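Local atomic coordinates of alginate lyase (Chitinophaga sp. MD30, PDB entry 6KCW), a protein that cleaves alginate as a bacterial polysaccharide lyase of family 36. Residues I134-D138 and I195-T199. Numbering follows the deposited sequence.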
loop_
_atom_site.group_PDB
_atom_site.type_symbol
_atom_site.label_atom_id
_atom_site.label_comp_id
_atom_site.label_asym_id
_atom_site.label_seq_id
_atom_site.Cartn_x
_atom_site.Cartn_y
_atom_site.Cartn_z
ATOM N N ILE A 134 -1.004 -6.463 -7.219
ATOM C CA ILE A 134 -0.210 -7.533 -6.630
ATOM C C ILE A 134 0.844 -7.985 -7.637
ATOM O O ILE A 134 0.518 -8.351 -8.772
ATOM C CB ILE A 134 -1.095 -8.713 -6.200
ATOM C CG1 ILE A 134 -2.337 -8.212 -5.469
ATOM C CG2 ILE A 134 -0.352 -9.618 -5.252
ATOM C CD1 ILE A 134 -2.008 -7.343 -4.308
ATOM N N TYR A 135 2.109 -7.924 -7.235
ATOM C CA TYR A 135 3.153 -8.680 -7.907
ATOM C C TYR A 135 3.252 -10.010 -7.179
ATOM O O TYR A 135 3.221 -10.047 -5.944
ATOM C CB TYR A 135 4.500 -7.941 -7.900
ATOM C CG TYR A 135 4.534 -6.665 -8.731
ATOM C CD1 TYR A 135 3.960 -5.500 -8.255
ATOM C CD2 TYR A 135 5.163 -6.622 -9.979
ATOM C CE1 TYR A 135 3.980 -4.327 -8.990
ATOM C CE2 TYR A 135 5.188 -5.442 -10.732
ATOM C CZ TYR A 135 4.588 -4.295 -10.225
ATOM O OH TYR A 135 4.580 -3.097 -10.929
ATOM N N HIS A 136 3.311 -11.099 -7.941
ATOM C CA HIS A 136 3.434 -12.435 -7.376
ATOM C C HIS A 136 3.972 -13.371 -8.456
ATOM O O HIS A 136 4.219 -12.968 -9.599
ATOM C CB HIS A 136 2.103 -12.926 -6.830
ATOM C CG HIS A 136 1.010 -12.920 -7.848
ATOM N ND1 HIS A 136 0.479 -14.077 -8.374
ATOM C CD2 HIS A 136 0.350 -11.898 -8.441
ATOM C CE1 HIS A 136 -0.464 -13.767 -9.247
ATOM N NE2 HIS A 136 -0.562 -12.452 -9.307
ATOM N N LYS A 137 4.146 -14.638 -8.072
ATOM C CA LYS A 137 4.846 -15.586 -8.925
ATOM C C LYS A 137 4.124 -15.798 -10.244
ATOM O O LYS A 137 4.762 -16.094 -11.263
ATOM C CB LYS A 137 5.008 -16.915 -8.192
ATOM C CG LYS A 137 5.571 -18.020 -9.050
ATOM C CD LYS A 137 7.043 -17.833 -9.268
ATOM C CE LYS A 137 7.543 -18.791 -10.307
ATOM N NZ LYS A 137 7.076 -18.303 -11.647
ATOM N N ASP A 138 2.803 -15.638 -10.255
ATOM C CA ASP A 138 2.000 -16.017 -11.411
ATOM C C ASP A 138 1.224 -14.841 -11.992
ATOM O O ASP A 138 0.242 -15.058 -12.712
ATOM C CB ASP A 138 1.042 -17.155 -11.046
ATOM C CG ASP A 138 1.767 -18.389 -10.539
ATOM O OD1 ASP A 138 2.454 -19.041 -11.352
ATOM O OD2 ASP A 138 1.639 -18.710 -9.332
ATOM N N ILE A 195 -2.895 -17.872 -3.464
ATOM C CA ILE A 195 -1.891 -17.269 -4.332
ATOM C C ILE A 195 -0.564 -17.966 -4.099
ATOM O O ILE A 195 -0.320 -18.540 -3.037
ATOM C CB ILE A 195 -1.787 -15.746 -4.060
ATOM C CG1 ILE A 195 -1.134 -15.011 -5.227
ATOM C CG2 ILE A 195 -1.010 -15.491 -2.790
ATOM C CD1 ILE A 195 -0.959 -13.515 -4.980
ATOM N N ARG A 196 0.299 -17.920 -5.109
ATOM C CA ARG A 196 1.692 -18.316 -4.994
ATOM C C ARG A 196 2.519 -17.043 -5.056
ATOM O O ARG A 196 2.446 -16.308 -6.047
ATOM C CB ARG A 196 2.054 -19.299 -6.110
ATOM C CG ARG A 196 3.524 -19.702 -6.217
ATOM C CD ARG A 196 3.665 -20.985 -7.032
ATOM N NE ARG A 196 3.111 -20.846 -8.376
ATOM C CZ ARG A 196 3.333 -21.704 -9.376
ATOM N NH1 ARG A 196 4.102 -22.781 -9.198
ATOM N NH2 ARG A 196 2.795 -21.478 -10.570
ATOM N N TRP A 197 3.250 -16.748 -3.975
ATOM C CA TRP A 197 4.109 -15.570 -3.931
ATOM C C TRP A 197 5.494 -15.850 -4.487
ATOM O O TRP A 197 6.038 -15.038 -5.242
ATOM C CB TRP A 197 4.274 -15.052 -2.501
ATOM C CG TRP A 197 3.019 -14.584 -1.876
ATOM C CD1 TRP A 197 2.296 -15.235 -0.943
ATOM C CD2 TRP A 197 2.337 -13.347 -2.134
ATOM N NE1 TRP A 197 1.196 -14.492 -0.600
ATOM C CE2 TRP A 197 1.200 -13.325 -1.316
ATOM C CE3 TRP A 197 2.586 -12.259 -2.979
ATOM C CZ2 TRP A 197 0.297 -12.258 -1.311
ATOM C CZ3 TRP A 197 1.695 -11.207 -2.979
ATOM C CH2 TRP A 197 0.559 -11.213 -2.149
ATOM N N THR A 198 6.073 -16.984 -4.101
ATOM C CA THR A 198 7.466 -17.293 -4.369
ATOM C C THR A 198 7.587 -18.764 -4.746
ATOM O O THR A 198 6.745 -19.592 -4.373
ATOM C CB THR A 198 8.335 -16.999 -3.134
ATOM O OG1 THR A 198 7.859 -17.772 -2.029
ATOM C CG2 THR A 198 8.253 -15.527 -2.740
ATOM N N THR A 199 8.646 -19.090 -5.501
ATOM C CA THR A 199 9.085 -20.473 -5.605
ATOM C C THR A 199 10.418 -20.723 -4.912
ATOM O O THR A 199 10.802 -21.888 -4.744
ATOM C CB THR A 199 9.158 -20.926 -7.073
ATOM O OG1 THR A 199 9.761 -19.909 -7.878
ATOM C CG2 THR A 199 7.753 -21.230 -7.602
HETATM O O HOH W 1 -0.122 -16.874 -7.835
#
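Strand 128-135 gives way to loop at His136, where the backbone meets the distant segment 195-199: His136 CA lies 4.7 Å from Trp197 CA, and Lys137 N donates a hydrogen bond to Arg196 O (3.1 Å). Side chains and a water add to this bond. Arg196 grips the Asp138 carboxylate with two prongs, NH2 to OD1 at 2.6 Å and NE to OD2 at 2.8 Å, a bidentate salt bridge. Water 1 ties His136 ND1, Asp138 OD2 and Arg196 N together, while His136 NE2 hydrogen-bonds to Asp145 OD2. Ile195 CD1 makes a CH-pi contact over the His136 ring, 3.9 Å from its centroid, and Ile134 CG2 packs against Trp197 CZ3 (3.4 Å). Leu116 and Ala181, from strands of different sheets, also touch the Trp197 side chain. The Arg196-Asp138 salt bridge lies on the more exposed side; the Ile134, Ile195 and Trp197 side chains are buried. The contact joins the segments where strands 128-135 and 188-195, of different antiparallel sheets, run out into loops, consistent with a concanavalin-like beta-sandwich.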